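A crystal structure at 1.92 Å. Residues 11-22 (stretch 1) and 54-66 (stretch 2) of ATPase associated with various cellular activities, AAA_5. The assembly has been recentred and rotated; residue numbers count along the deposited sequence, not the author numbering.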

ATOM      1  N   LYS A  11      -9.893  -4.708   9.713  1.00 36.98           N
ATOM      2  CA  LYS A  11      -8.674  -5.477   9.847  1.00 35.51           C
ATOM      3  C   LYS A  11      -8.034  -5.745   8.490  1.00 31.88           C
ATOM      4  O   LYS A  11      -6.878  -6.153   8.445  1.00 38.18           O
ATOM      5  N   TYR A  12      -8.761  -5.525   7.394  1.00 30.92           N
ATOM      6  CA  TYR A  12      -8.341  -5.902   6.053  1.00 28.76           C
ATOM      7  C   TYR A  12      -8.370  -4.662   5.181  1.00 36.42           C
ATOM      8  O   TYR A  12      -9.408  -3.996   5.102  1.00 30.55           O
ATOM      9  N   TRP A  13      -7.213  -4.335   4.564  1.00 32.76           N
ATOM     10  CA  TRP A  13      -7.064  -3.176   3.684  1.00 35.51           C
ATOM     11  C   TRP A  13      -6.403  -3.624   2.395  1.00 31.85           C
ATOM     12  O   TRP A  13      -5.700  -4.648   2.361  1.00 33.80           O
ATOM     13  N   VAL A  14      -6.659  -2.865   1.324  1.00 30.14           N
ATOM     14  CA  VAL A  14      -6.013  -3.053   0.018  1.00 27.25           C
ATOM     15  C   VAL A  14      -5.117  -1.860  -0.274  1.00 29.64           C
ATOM     16  O   VAL A  14      -5.526  -0.714  -0.104  1.00 32.53           O
ATOM     17  N   GLU A  15      -3.906  -2.131  -0.705  1.00 30.72           N
ATOM     18  CA  GLU A  15      -3.004  -1.115  -1.230  1.00 31.54           C
ATOM     19  C   GLU A  15      -3.160  -1.091  -2.749  1.00 29.75           C
ATOM     20  O   GLU A  15      -2.951  -2.117  -3.416  1.00 32.15           O
ATOM     21  N   ILE A  16      -3.477   0.084  -3.293  1.00 31.16           N
ATOM     22  CA  ILE A  16      -3.689   0.276  -4.722  1.00 29.87           C
ATOM     23  C   ILE A  16      -2.436   0.905  -5.354  1.00 29.93           C
ATOM     24  O   ILE A  16      -2.002   1.990  -4.952  1.00 31.39           O
ATOM     25  N   ASN A  17      -1.842   0.207  -6.313  1.00 34.05           N
ATOM     26  CA  ASN A  17      -0.648   0.641  -7.055  1.00 32.41           C
ATOM     27  C   ASN A  17      -1.103   0.911  -8.495  1.00 31.63           C
ATOM     28  O   ASN A  17      -1.191   0.001  -9.318  1.00 36.44           O
ATOM     29  N   ASN A  18      -1.481   2.160  -8.761  1.00 39.93           N
ATOM     30  CA  ASN A  18      -2.141   2.550 -10.001  1.00 44.49           C
ATOM     31  C   ASN A  18      -1.254   3.309 -10.976  1.00 43.53           C
ATOM     32  O   ASN A  18      -1.732   3.704 -12.040  1.00 43.60           O
ATOM     33  N   TRP A  19      -0.011   3.584 -10.629  1.00 41.61           N
ATOM     34  CA  TRP A  19       0.838   4.452 -11.424  1.00 43.45           C
ATOM     35  C   TRP A  19       1.915   3.614 -12.091  1.00 40.92           C
ATOM     36  O   TRP A  19       2.230   2.509 -11.642  1.00 41.42           O
ATOM     37  N   ILE A  20       2.480   4.136 -13.188  1.00 41.13           N
ATOM     38  CA  ILE A  20       3.541   3.396 -13.876  1.00 40.30           C
ATOM     39  C   ILE A  20       4.698   3.235 -12.911  1.00 43.27           C
ATOM     40  O   ILE A  20       5.070   4.179 -12.207  1.00 48.80           O
ATOM     41  N   LEU A  21       5.255   2.037 -12.855  1.00 42.44           N
ATOM     42  CA  LEU A  21       6.342   1.726 -11.947  1.00 45.10           C
ATOM     43  C   LEU A  21       7.431   0.985 -12.702  1.00 41.47           C
ATOM     44  O   LEU A  21       7.135   0.252 -13.638  1.00 38.21           O
ATOM     45  N   PRO A  22       8.697   1.153 -12.313  1.00 41.99           N
ATOM     46  CA  PRO A  22       9.778   0.393 -12.963  1.00 43.03           C
ATOM     47  C   PRO A  22       9.895  -1.034 -12.466  1.00 44.02           C
ATOM     48  O   PRO A  22      10.665  -1.813 -13.035  1.00 44.27           O
ATOM     49  N   GLU A  54      -2.941  -6.147  14.432  1.00 44.46           N
ATOM     50  CA  GLU A  54      -2.312  -6.631  13.213  1.00 44.97           C
ATOM     51  C   GLU A  54      -3.321  -6.539  12.074  1.00 45.28           C
ATOM     52  O   GLU A  54      -4.473  -6.946  12.231  1.00 43.94           O
ATOM     53  N   LEU A  55      -2.926  -5.962  10.948  1.00 39.31           N
ATOM     54  CA  LEU A  55      -3.805  -5.874   9.790  1.00 36.73           C
ATOM     55  C   LEU A  55      -3.286  -6.761   8.667  1.00 39.53           C
ATOM     56  O   LEU A  55      -2.078  -7.009   8.555  1.00 39.69           O
ATOM     57  N   LYS A  56      -4.208  -7.256   7.846  1.00 34.21           N
ATOM     58  CA  LYS A  56      -3.854  -7.981   6.632  1.00 33.57           C
ATOM     59  C   LYS A  56      -4.002  -7.060   5.412  1.00 35.71           C
ATOM     60  O   LYS A  56      -5.064  -6.455   5.206  1.00 32.04           O
ATOM     61  N   ILE A  57      -2.950  -6.967   4.601  1.00 33.70           N
ATOM     62  CA  ILE A  57      -2.904  -6.074   3.449  1.00 31.29           C
ATOM     63  C   ILE A  57      -2.860  -6.908   2.186  1.00 32.03           C
ATOM     64  O   ILE A  57      -1.951  -7.731   1.997  1.00 32.42           O
ATOM     65  N   ILE A  58      -3.825  -6.717   1.328  1.00 28.38           N
ATOM     66  CA  ILE A  58      -3.773  -7.276  -0.017  1.00 31.51           C
ATOM     67  C   ILE A  58      -3.277  -6.205  -0.978  1.00 31.79           C
ATOM     68  O   ILE A  58      -3.708  -5.049  -0.920  1.00 31.46           O
ATOM     69  N   HIS A  59      -2.378  -6.590  -1.876  1.00 28.09           N
ATOM     70  CA  HIS A  59      -1.696  -5.667  -2.784  1.00 30.00           C
ATOM     71  C   HIS A  59      -2.304  -5.778  -4.179  1.00 29.42           C
ATOM     72  O   HIS A  59      -2.330  -6.864  -4.778  1.00 35.25           O
ATOM     73  N   TYR A  60      -2.808  -4.658  -4.676  1.00 33.53           N
ATOM     74  CA  TYR A  60      -3.479  -4.572  -5.966  1.00 29.86           C
ATOM     75  C   TYR A  60      -2.655  -3.715  -6.921  1.00 34.11           C
ATOM     76  O   TYR A  60      -2.075  -2.695  -6.524  1.00 31.57           O
ATOM     77  N   ILE A  61      -2.684  -4.093  -8.193  1.00 30.85           N
ATOM     78  CA  ILE A  61      -1.926  -3.455  -9.247  1.00 37.97           C
ATOM     79  C   ILE A  61      -2.928  -2.938 -10.264  1.00 30.20           C
ATOM     80  O   ILE A  61      -3.718  -3.718 -10.797  1.00 37.75           O
ATOM     81  N   GLY A  62      -2.904  -1.632 -10.536  1.00 36.73           N
ATOM     82  CA  GLY A  62      -3.734  -1.083 -11.600  1.00 44.09           C
ATOM     83  C   GLY A  62      -3.179  -1.406 -12.994  1.00 46.33           C
ATOM     84  O   GLY A  62      -2.035  -1.815 -13.166  1.00 44.50           O
ATOM     85  N   SER A  63      -4.011  -1.190 -14.018  1.00 49.37           N
ATOM     86  CA  SER A  63      -3.620  -1.559 -15.382  1.00 51.32           C
ATOM     87  C   SER A  63      -2.362  -0.825 -15.836  1.00 54.77           C
ATOM     88  O   SER A  63      -1.528  -1.395 -16.549  1.00 57.28           O
ATOM     89  N   ARG A  64      -2.197   0.438 -15.436  1.00 49.07           N
ATOM     90  CA  ARG A  64      -1.000   1.162 -15.840  1.00 48.90           C
ATOM     91  C   ARG A  64       0.245   0.700 -15.099  1.00 49.84           C
ATOM     92  O   ARG A  64       1.351   1.036 -15.522  1.00 49.71           O
ATOM     93  N   ALA A  65       0.106  -0.029 -13.989  1.00 45.61           N
ATOM     94  CA  ALA A  65       1.277  -0.339 -13.180  1.00 47.25           C
ATOM     95  C   ALA A  65       2.099  -1.487 -13.753  1.00 53.66           C
ATOM     96  O   ALA A  65       3.282  -1.621 -13.412  1.00 57.49           O
ATOM     97  N   SER A  66       1.495  -2.303 -14.609  1.00 51.59           N
ATOM     98  CA  SER A  66       2.124  -3.475 -15.188  1.00 61.62           C
ATOM     99  C   SER A  66       1.336  -3.867 -16.423  1.00 64.16           C
ATOM    100  O   SER A  66       0.104  -3.824 -16.423  1.00 66.02           O
TER

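Two strands, 12-17 and 54-61, run side by side in parallel register, and the backbone ladder decides what each side chain can meet. Tyr12 pairs with Lys56, Val14 with Ile58 and Ile16 with Tyr60 on one face; Trp13 with Ile57, Glu15 with His59 and Asn17 with Ile61 occupy the other. Side chains therefore meet flank to flank across the sheet, and their rotamers settle how closely.

On the face of Val14, the partners are mostly apolar. Val14 takes t, which sets CG1 3.7 Å from CB of Tyr60 while CG2 lies 4.3 Å from CB of Ile58, so one small residue touches two neighbours on the adjoining strand. Tyr60 is also t at chi1, and its ring runs on beside Ile16, whose CG2 reaches the ring edge at CD2, 3.9 Å away; Ile16 itself is m,t. At the start of this face the packing turns amphipathic. Tyr12, m, brings CE1 within 3.6 Å of CG of Lys56, so the ring rests against the aliphatic part of the lysine. The hydroxyl continues to water 1, 2.7 Å from Tyr12 OH, and that water accepts a weak bond from Lys56 NZ at 3.3 Å.

Lys11 shows how a long chain can cross over. Its CB points sideways, but t,t,t followed by a p turn at chi4 carries NZ to the carbonyl O of Glu54, a 2.7 Å hydrogen bond. This leaves Lys11 NZ 4.4 Å from Lys56 NZ, two like charges close together; Lys56 NZ has a long salt bridge, 3.7 Å, to OE2 of Glu54 in its own strand.

The opposite face opens with hydrophobic contacts and then becomes polar. Trp13, m, places CB 3.9 Å from CD1 of Ile57, whose m,m conformation brings that methyl nearer the neighbouring strand, and CD1 of Trp13 lies 4.2 Å from CD1 of Leu55. Next comes a polar network. Glu15 extends in t,t and its OE1 accepts a 2.7 Å hydrogen bond from ND1 of His59, arriving at the edge of the imidazole, near its plane. The same OE1 accepts from Asn17 ND2 at 3.2 Å, and ND2 gives a second bond to the backbone O of Tyr60 at 3.1 Å. Asn17 in m thus uses one amide nitrogen to tie the Glu15 carboxylate to the backbone of the adjoining strand. Glu15 OE2 and His59 NE2 are satisfied elsewhere in the structure.

Beyond the strands, Gly62 makes room: an ideal CB there would sit 2.1 Å from Asn18 OD1, a clash. That OD1 receives a bond from water 3 at 3.1 Å, and the water also bonds Tyr60 OH at 3.1 Å. Water 2 links Asn18 O to Arg64 N, 2.9 Å from each. Arg64 points toward stretch 1, with NH2 3.2 Å from CE3 of Trp19, while Ala65 fits its CB 3.2 Å from Asn17 O.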

ATOM      1  CB  LYS A  11      -8.965  -6.799  10.568  1.00 35.52           C
ATOM      2  CG  LYS A  11      -7.687  -7.529  11.043  1.00 43.82           C
ATOM      3  CD  LYS A  11      -7.982  -8.833  11.778  1.00 53.70           C
ATOM      4  CE  LYS A  11      -6.680  -9.568  12.133  1.00 56.63           C
ATOM      5  NZ  LYS A  11      -5.969  -8.977  13.322  1.00 51.57           N
ATOM      6  CB  TYR A  12      -9.263  -6.976   5.498  1.00 32.33           C
ATOM      7  CG  TYR A  12      -9.366  -8.135   6.467  1.00 42.03           C
ATOM      8  CD1 TYR A  12      -8.352  -9.090   6.540  1.00 37.35           C
ATOM      9  CD2 TYR A  12     -10.450  -8.250   7.333  1.00 37.87           C
ATOM     10  CE1 TYR A  12      -8.424 -10.139   7.428  1.00 40.72           C
ATOM     11  CE2 TYR A  12     -10.538  -9.303   8.228  1.00 41.62           C
ATOM     12  CZ  TYR A  12      -9.526 -10.237   8.273  1.00 43.98           C
ATOM     13  OH  TYR A  12      -9.604 -11.272   9.158  1.00 47.86           O
ATOM     14  CB  TRP A  13      -6.234  -2.040   4.339  1.00 29.40           C
ATOM     15  CG  TRP A  13      -6.938  -1.371   5.475  1.00 32.24           C
ATOM     16  CD1 TRP A  13      -7.226  -1.904   6.683  1.00 33.84           C
ATOM     17  CD2 TRP A  13      -7.472  -0.032   5.487  1.00 29.62           C
ATOM     18  NE1 TRP A  13      -7.902  -0.980   7.455  1.00 35.80           N
ATOM     19  CE2 TRP A  13      -8.057   0.176   6.736  1.00 35.74           C
ATOM     20  CE3 TRP A  13      -7.482   1.007   4.561  1.00 32.43           C
ATOM     21  CZ2 TRP A  13      -8.669   1.388   7.079  1.00 33.76           C
ATOM     22  CZ3 TRP A  13      -8.042   2.187   4.897  1.00 31.91           C
ATOM     23  CH2 TRP A  13      -8.655   2.376   6.139  1.00 33.37           C
ATOM     24  CB  VAL A  14      -7.035  -3.218  -1.113  1.00 31.26           C
ATOM     25  CG1 VAL A  14      -6.352  -3.215  -2.488  1.00 32.40           C
ATOM     26  CG2 VAL A  14      -7.830  -4.515  -0.947  1.00 34.03           C
ATOM     27  CB  GLU A  15      -1.548  -1.426  -0.851  1.00 32.80           C
ATOM     28  CG  GLU A  15      -0.548  -0.352  -1.311  1.00 36.06           C
ATOM     29  CD  GLU A  15       0.914  -0.804  -1.413  1.00 35.64           C
ATOM     30  OE1 GLU A  15       1.190  -1.935  -1.852  1.00 33.05           O
ATOM     31  OE2 GLU A  15       1.796  -0.004  -1.051  1.00 34.80           O
ATOM     32  CB  ILE A  16      -4.937   1.133  -4.957  1.00 36.29           C
ATOM     33  CG1 ILE A  16      -6.159   0.413  -4.382  1.00 31.29           C
ATOM     34  CG2 ILE A  16      -5.147   1.360  -6.457  1.00 36.20           C
ATOM     35  CD1 ILE A  16      -7.253   1.289  -4.155  1.00 39.68           C
ATOM     36  CB  ASN A  17       0.432  -0.424  -6.978  1.00 37.19           C
ATOM     37  CG  ASN A  17       0.907  -0.677  -5.548  1.00 37.28           C
ATOM     38  OD1 ASN A  17       1.776   0.019  -5.056  1.00 37.29           O
ATOM     39  ND2 ASN A  17       0.322  -1.677  -4.879  1.00 41.07           N
ATOM     40  CB  ASN A  18      -3.340   3.438  -9.680  1.00 45.22           C
ATOM     41  CG  ASN A  18      -4.624   2.894 -10.233  1.00 54.45           C
ATOM     42  OD1 ASN A  18      -4.919   1.699 -10.115  1.00 55.35           O
ATOM     43  ND2 ASN A  18      -5.400   3.767 -10.867  1.00 64.61           N
ATOM     44  CB  TRP A  19       1.446   5.565 -10.551  1.00 39.61           C
ATOM     45  CG  TRP A  19       0.372   6.432  -9.874  1.00 42.23           C
ATOM     46  CD1 TRP A  19      -0.155   6.258  -8.611  1.00 43.40           C
ATOM     47  CD2 TRP A  19      -0.310   7.579 -10.430  1.00 47.07           C
ATOM     48  NE1 TRP A  19      -1.111   7.222  -8.359  1.00 50.34           N
ATOM     49  CE2 TRP A  19      -1.231   8.038  -9.452  1.00 44.92           C
ATOM     50  CE3 TRP A  19      -0.234   8.260 -11.650  1.00 46.16           C
ATOM     51  CZ2 TRP A  19      -2.043   9.144  -9.653  1.00 45.22           C
ATOM     52  CZ3 TRP A  19      -1.045   9.368 -11.850  1.00 53.70           C
ATOM     53  CH2 TRP A  19      -1.945   9.797 -10.859  1.00 51.47           C
ATOM     54  CB  ILE A  20       3.985   4.120 -15.159  1.00 47.45           C
ATOM     55  CG1 ILE A  20       2.858   4.161 -16.185  1.00 53.56           C
ATOM     56  CG2 ILE A  20       5.240   3.412 -15.793  1.00 49.10           C
ATOM     57  CD1 ILE A  20       3.019   5.272 -17.194  1.00 54.70           C
ATOM     58  CB  LEU A  21       5.863   0.841 -10.788  1.00 42.22           C
ATOM     59  CG  LEU A  21       4.976   1.503  -9.747  1.00 52.45           C
ATOM     60  CD1 LEU A  21       4.491   0.435  -8.774  1.00 49.45           C
ATOM     61  CD2 LEU A  21       5.728   2.631  -9.038  1.00 54.96           C
ATOM     62  CB  PRO A  22      11.020   1.198 -12.593  1.00 46.97           C
ATOM     63  CG  PRO A  22      10.671   1.790 -11.244  1.00 43.36           C
ATOM     64  CD  PRO A  22       9.220   2.168 -11.383  1.00 44.93           C
ATOM     65  CB  GLU A  54      -1.823  -8.065  13.425  1.00 45.47           C
ATOM     66  CG  GLU A  54      -1.221  -8.698  12.201  1.00 55.61           C
ATOM     67  CD  GLU A  54      -0.558 -10.064  12.458  1.00 61.29           C
ATOM     68  OE1 GLU A  54       0.105 -10.247  13.506  1.00 62.29           O
ATOM     69  OE2 GLU A  54      -0.703 -10.955  11.590  1.00 61.67           O
ATOM     70  CB  LEU A  55      -3.923  -4.420   9.286  1.00 38.26           C
ATOM     71  CG  LEU A  55      -4.238  -3.294  10.255  1.00 42.29           C
ATOM     72  CD1 LEU A  55      -4.174  -1.977   9.536  1.00 39.05           C
ATOM     73  CD2 LEU A  55      -5.626  -3.482  10.872  1.00 39.11           C
ATOM     74  CB  LYS A  56      -4.742  -9.214   6.445  1.00 40.11           C
ATOM     75  CG  LYS A  56      -4.856 -10.121   7.634  1.00 48.91           C
ATOM     76  CD  LYS A  56      -3.680 -11.050   7.788  1.00 49.84           C
ATOM     77  CE  LYS A  56      -3.118 -11.021   9.225  1.00 60.35           C
ATOM     78  NZ  LYS A  56      -4.087 -11.449  10.265  1.00 63.67           N
ATOM     79  CB  ILE A  57      -1.688  -5.138   3.515  1.00 33.36           C
ATOM     80  CG1 ILE A  57      -1.608  -4.438   4.867  1.00 27.70           C
ATOM     81  CG2 ILE A  57      -1.708  -4.132   2.350  1.00 33.14           C
ATOM     82  CD1 ILE A  57      -2.722  -3.543   5.208  1.00 33.60           C
ATOM     83  CB  ILE A  58      -5.145  -7.810  -0.435  1.00 34.49           C
ATOM     84  CG1 ILE A  58      -5.545  -8.987   0.468  1.00 34.54           C
ATOM     85  CG2 ILE A  58      -5.100  -8.226  -1.866  1.00 28.70           C
ATOM     86  CD1 ILE A  58      -6.930  -9.536   0.094  1.00 38.49           C
ATOM     87  CB  HIS A  59      -0.187  -5.947  -2.804  1.00 31.46           C
ATOM     88  CG  HIS A  59       0.457  -5.746  -1.463  1.00 29.64           C
ATOM     89  ND1 HIS A  59       0.873  -4.511  -1.020  1.00 29.30           N
ATOM     90  CD2 HIS A  59       0.699  -6.611  -0.446  1.00 31.76           C
ATOM     91  CE1 HIS A  59       1.363  -4.625   0.206  1.00 29.80           C
ATOM     92  NE2 HIS A  59       1.253  -5.888   0.581  1.00 29.74           N
ATOM     93  CB  TYR A  60      -4.885  -3.952  -5.776  1.00 34.79           C
ATOM     94  CG  TYR A  60      -5.608  -3.608  -7.057  1.00 33.22           C
ATOM     95  CD1 TYR A  60      -6.318  -4.569  -7.755  1.00 37.49           C
ATOM     96  CD2 TYR A  60      -5.594  -2.323  -7.555  1.00 37.25           C
ATOM     97  CE1 TYR A  60      -6.995  -4.261  -8.909  1.00 39.27           C
ATOM     98  CE2 TYR A  60      -6.271  -2.001  -8.710  1.00 43.90           C
ATOM     99  CZ  TYR A  60      -6.954  -2.980  -9.392  1.00 39.26           C
ATOM    100  OH  TYR A  60      -7.613  -2.671 -10.552  1.00 48.97           O
ATOM    101  CB  ILE A  61      -0.961  -4.463  -9.902  1.00 39.74           C
ATOM    102  CG1 ILE A  61      -0.116  -5.171  -8.843  1.00 38.42           C
ATOM    103  CG2 ILE A  61      -0.099  -3.803 -10.880  1.00 48.01           C
ATOM    104  CD1 ILE A  61       0.838  -4.299  -8.074  1.00 42.25           C
ATOM    105  CB  SER A  63      -4.763  -1.276 -16.355  1.00 53.94           C
ATOM    106  OG  SER A  63      -5.440  -0.089 -16.004  1.00 59.70           O
ATOM    107  CB  ARG A  64      -1.197   2.664 -15.621  1.00 45.17           C
ATOM    108  CG  ARG A  64      -2.360   3.210 -16.401  1.00 52.75           C
ATOM    109  CD  ARG A  64      -2.219   4.702 -16.669  1.00 51.98           C
ATOM    110  NE  ARG A  64      -1.803   5.444 -15.485  1.00 53.78           N
ATOM    111  CZ  ARG A  64      -2.625   5.836 -14.516  1.00 49.04           C
ATOM    112  NH1 ARG A  64      -3.914   5.532 -14.564  1.00 46.37           N
ATOM    113  NH2 ARG A  64      -2.148   6.529 -13.492  1.00 47.25           N
ATOM    114  CB  ALA A  65       0.851  -0.667 -11.752  1.00 44.43           C
ATOM    115  CB  SER A  66       2.161  -4.649 -14.202  1.00 65.44           C
ATOM    116  OG  SER A  66       2.480  -5.866 -14.859  1.00 67.37           O
TER
HETATM  117  O   HOH W   1      -7.277 -12.215  10.095  1.00 51.48           O
HETATM  118  O   HOH W   2      -3.570   1.807 -13.275  1.00 45.23           O
HETATM  119  O   HOH W   3      -7.188   0.241 -11.575  1.00 50.20           O